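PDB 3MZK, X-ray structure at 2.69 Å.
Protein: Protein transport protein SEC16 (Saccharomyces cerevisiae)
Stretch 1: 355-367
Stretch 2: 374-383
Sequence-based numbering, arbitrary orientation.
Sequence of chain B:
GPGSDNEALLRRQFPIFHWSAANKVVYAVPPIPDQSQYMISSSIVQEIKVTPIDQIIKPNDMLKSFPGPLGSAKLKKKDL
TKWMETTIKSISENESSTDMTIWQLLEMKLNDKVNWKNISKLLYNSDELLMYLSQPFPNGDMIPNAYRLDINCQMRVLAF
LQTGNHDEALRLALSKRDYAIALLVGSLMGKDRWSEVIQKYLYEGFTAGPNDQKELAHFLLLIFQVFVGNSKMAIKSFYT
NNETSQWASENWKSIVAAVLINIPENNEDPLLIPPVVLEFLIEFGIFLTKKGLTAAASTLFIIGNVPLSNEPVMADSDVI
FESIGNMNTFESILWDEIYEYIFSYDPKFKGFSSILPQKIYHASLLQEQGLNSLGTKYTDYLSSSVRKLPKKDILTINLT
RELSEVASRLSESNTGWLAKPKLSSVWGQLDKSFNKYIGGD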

# COMPACT_ATOMS: atom_id res chain seq x y z
N ILE B 355 8.22 17.88 28.41
CA ILE B 355 8.94 17.45 29.61
C ILE B 355 10.02 18.44 30.08
O ILE B 355 10.68 18.20 31.09
CB ILE B 355 9.57 16.05 29.46
CG1 ILE B 355 10.80 16.10 28.56
CG2 ILE B 355 8.55 15.05 28.95
CD1 ILE B 355 11.72 14.92 28.73
N LEU B 356 10.19 19.54 29.35
CA LEU B 356 11.14 20.57 29.78
C LEU B 356 10.87 21.05 31.21
O LEU B 356 11.80 21.18 32.01
CB LEU B 356 11.15 21.74 28.80
CG LEU B 356 11.96 21.50 27.53
CD1 LEU B 356 11.60 22.49 26.43
CD2 LEU B 356 13.45 21.56 27.85
N PRO B 357 9.60 21.33 31.53
CA PRO B 357 9.28 21.67 32.92
C PRO B 357 9.82 20.63 33.89
O PRO B 357 10.37 20.99 34.92
CB PRO B 357 7.76 21.68 32.93
CG PRO B 357 7.40 22.09 31.56
CD PRO B 357 8.41 21.44 30.67
N GLN B 358 9.66 19.35 33.56
CA GLN B 358 10.10 18.28 34.45
C GLN B 358 11.61 18.31 34.62
O GLN B 358 12.12 18.00 35.69
CB GLN B 358 9.65 16.91 33.93
CG GLN B 358 9.83 15.78 34.93
CD GLN B 358 9.40 14.43 34.38
OE1 GLN B 358 8.66 13.69 35.03
NE2 GLN B 358 9.87 14.11 33.18
N LYS B 359 12.33 18.68 33.57
CA LYS B 359 13.79 18.78 33.63
C LYS B 359 14.24 19.89 34.58
O LYS B 359 15.20 19.72 35.34
CB LYS B 359 14.38 19.02 32.24
CG LYS B 359 14.25 17.84 31.30
CD LYS B 359 15.06 18.07 30.04
CE LYS B 359 14.83 16.97 29.03
NZ LYS B 359 15.50 17.31 27.74
N ILE B 360 13.55 21.03 34.52
CA ILE B 360 13.85 22.15 35.41
C ILE B 360 13.55 21.75 36.84
O ILE B 360 14.32 22.04 37.76
CB ILE B 360 13.03 23.40 35.04
CG1 ILE B 360 13.31 23.81 33.60
CG2 ILE B 360 13.33 24.55 35.99
CD1 ILE B 360 12.52 25.02 33.16
N TYR B 361 12.43 21.06 37.02
CA TYR B 361 12.05 20.53 38.32
C TYR B 361 13.10 19.54 38.82
O TYR B 361 13.35 19.44 40.02
CB TYR B 361 10.68 19.86 38.19
CG TYR B 361 10.35 18.84 39.25
CD1 TYR B 361 10.21 19.21 40.58
CD2 TYR B 361 10.13 17.52 38.92
CE1 TYR B 361 9.88 18.28 41.55
CE2 TYR B 361 9.81 16.58 39.87
CZ TYR B 361 9.68 16.96 41.18
OH TYR B 361 9.36 16.03 42.12
N HIS B 362 13.71 18.83 37.88
CA HIS B 362 14.80 17.90 38.18
C HIS B 362 15.97 18.69 38.76
O HIS B 362 16.47 18.38 39.84
CB HIS B 362 15.21 17.15 36.91
CG HIS B 362 16.27 16.11 37.12
ND1 HIS B 362 16.87 15.45 36.08
CD2 HIS B 362 16.83 15.62 38.25
CE1 HIS B 362 17.77 14.60 36.55
NE2 HIS B 362 17.76 14.68 37.87
N ALA B 363 16.39 19.73 38.04
CA ALA B 363 17.47 20.61 38.51
C ALA B 363 17.16 21.19 39.88
O ALA B 363 18.05 21.33 40.72
CB ALA B 363 17.72 21.72 37.51
N SER B 364 15.90 21.55 40.11
CA SER B 364 15.47 22.06 41.40
C SER B 364 15.68 21.02 42.49
O SER B 364 16.11 21.34 43.60
CB SER B 364 14.00 22.47 41.34
OG SER B 364 13.61 23.19 42.49
N LEU B 365 15.38 19.76 42.17
CA LEU B 365 15.55 18.67 43.13
C LEU B 365 17.01 18.43 43.49
O LEU B 365 17.32 18.01 44.61
CB LEU B 365 14.93 17.38 42.59
CG LEU B 365 13.41 17.30 42.77
CD1 LEU B 365 12.86 16.11 42.01
CD2 LEU B 365 13.06 17.21 44.24
N LEU B 366 17.90 18.69 42.55
CA LEU B 366 19.33 18.57 42.80
C LEU B 366 19.79 19.65 43.78
O LEU B 366 20.61 19.39 44.65
CB LEU B 366 20.11 18.65 41.50
CG LEU B 366 19.93 17.45 40.58
CD1 LEU B 366 20.56 17.70 39.21
CD2 LEU B 366 20.52 16.21 41.23
N GLN B 367 19.26 20.86 43.61
CA GLN B 367 19.56 21.96 44.52
C GLN B 367 19.22 21.60 45.96
O GLN B 367 20.05 21.77 46.85
CB GLN B 367 18.76 23.21 44.12
CG GLN B 367 18.43 24.13 45.29
CD GLN B 367 19.37 25.31 45.37
OE1 GLN B 367 19.73 25.91 44.36
NE2 GLN B 367 19.79 25.64 46.59
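Stretch 2 (374-383) LGTKYTDYLS

Stretch 2 is helical throughout and returns along the helix of 356-367 in a nearly antiparallel sense: the N-to-C directions differ by 157°, the signed crossing angle is -157°, and the axes approach to 8.6 Å. The start of stretch 2 therefore meets the end of stretch 1, and each step forward along one helix is a step back along the other. No clear hydrogen bond joins the two, so the contact rests mainly on the fit of side chains, with 481 Å² buried over both sides.

L374 opens the contact from the side. Its CB lies 3.9 Å from L366 CD1, and the same methyl is 3.9 Å from G375 N, so L366 packs on backbone as well as side chain. G375 marks the place where the backbones come nearest, its CA 5.1 Å from the CA of A363. Two small residues meet here, and A363 CB stands 4.3 Å from G375 O; a CB on G375 would point sideways, 4.2 Å from L366 CB.

T376 points away and K377 leads its amine away from stretch 1, so neither takes part. One turn after L374, Y378 is the knob of the interface, its side chain seated among K359, H362, A363 and L366. At the alanine, A363 CB lies 4.0 Å from Y378 CB, while L366 CD1 lies 4.0 Å from Y378 CD2. The phenol reaches on to the imidazole of H362, with Y378 OH 3.1 Å from H362 CE1; the ring centroids are 4.5 Å apart and the planes are inclined at 61°. Its hydroxyl is hydrogen-bonded elsewhere in the structure, which lets a polar tip end a largely buried side chain.

T379 adds a lighter touch, its CG2 4.3 Å from A363 CB, while its OG1 donates to T376 O at 3.2 Å and so satisfies itself within its own helix. D380 is exposed and out of reach. Y381 starts sideways but brings its ring nearer, and K359 NZ approaches the ring edge, 4.2 Å from Y381 CE2.

L382, one turn beyond Y378, has the largest covered area of any residue here. Its CD2 lies 3.6 Å from K359 CD, in the aliphatic part of the lysine, and 4.0 Å from L356 CD2; its CD1 is 4.0 Å from I360 CG1. S383 turns out of reach. The rule is legible: small residues where backbones converge, larger ones at one-turn spacing as they diverge.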

# COMPACT_ATOMS: atom_id res chain seq x y z
N LEU B 374 25.92 18.98 39.61
CA LEU B 374 25.05 18.44 38.57
C LEU B 374 23.94 19.43 38.24
O LEU B 374 23.43 19.45 37.11
CB LEU B 374 24.44 17.12 39.02
CG LEU B 374 25.37 15.92 39.18
CD1 LEU B 374 24.65 14.77 39.86
CD2 LEU B 374 25.92 15.50 37.82
N GLY B 375 23.57 20.24 39.22
CA GLY B 375 22.52 21.22 39.06
C GLY B 375 22.78 22.19 37.93
O GLY B 375 21.92 22.40 37.08
N THR B 376 23.97 22.79 37.92
CA THR B 376 24.33 23.73 36.86
C THR B 376 24.51 23.03 35.52
O THR B 376 24.24 23.61 34.47
CB THR B 376 25.60 24.53 37.20
OG1 THR B 376 26.68 23.62 37.46
CG2 THR B 376 25.37 25.39 38.43
N LYS B 377 24.97 21.78 35.55
CA LYS B 377 25.07 20.99 34.33
C LYS B 377 23.73 20.97 33.62
O LYS B 377 23.67 20.99 32.39
CB LYS B 377 25.52 19.56 34.62
CG LYS B 377 27.03 19.39 34.76
CD LYS B 377 27.41 17.91 34.84
CE LYS B 377 28.91 17.73 34.84
NZ LYS B 377 29.29 16.29 34.79
N TYR B 378 22.65 20.95 34.39
CA TYR B 378 21.30 20.95 33.85
C TYR B 378 20.83 22.33 33.41
O TYR B 378 20.37 22.51 32.29
CB TYR B 378 20.31 20.34 34.84
CG TYR B 378 20.10 18.86 34.64
CD1 TYR B 378 19.07 18.39 33.82
CD2 TYR B 378 20.93 17.93 35.24
CE1 TYR B 378 18.88 17.04 33.62
CE2 TYR B 378 20.75 16.58 35.05
CZ TYR B 378 19.72 16.13 34.24
OH TYR B 378 19.54 14.78 34.05
N THR B 379 20.93 23.31 34.31
CA THR B 379 20.51 24.67 33.98
C THR B 379 21.22 25.17 32.72
O THR B 379 20.60 25.79 31.86
CB THR B 379 20.73 25.65 35.15
OG1 THR B 379 22.13 25.87 35.35
CG2 THR B 379 20.11 25.10 36.43
N ASP B 380 22.51 24.89 32.61
CA ASP B 380 23.27 25.29 31.43
C ASP B 380 22.75 24.62 30.17
O ASP B 380 22.42 25.30 29.18
CB ASP B 380 24.76 25.00 31.63
CG ASP B 380 25.45 26.05 32.48
OD1 ASP B 380 24.76 26.93 33.03
OD2 ASP B 380 26.70 25.99 32.59
N TYR B 381 22.67 23.30 30.19
CA TYR B 381 22.14 22.56 29.05
C TYR B 381 20.74 23.04 28.70
O TYR B 381 20.41 23.22 27.53
CB TYR B 381 22.13 21.06 29.33
CG TYR B 381 21.33 20.27 28.32
CD1 TYR B 381 21.84 20.01 27.05
CD2 TYR B 381 20.07 19.79 28.63
CE1 TYR B 381 21.11 19.29 26.12
CE2 TYR B 381 19.33 19.07 27.71
CZ TYR B 381 19.85 18.82 26.46
OH TYR B 381 19.12 18.10 25.54
N LEU B 382 19.92 23.23 29.73
CA LEU B 382 18.53 23.62 29.52
C LEU B 382 18.42 25.01 28.92
O LEU B 382 17.48 25.30 28.18
CB LEU B 382 17.74 23.53 30.82
CG LEU B 382 17.47 22.11 31.32
CD1 LEU B 382 16.88 22.12 32.73
CD2 LEU B 382 16.55 21.38 30.35
N SER B 383 19.39 25.87 29.23
CA SER B 383 19.43 27.21 28.66
C SER B 383 19.47 27.15 27.14
O SER B 383 18.61 27.70 26.47
CB SER B 383 20.62 28.00 29.20
OG SER B 383 20.39 28.42 30.54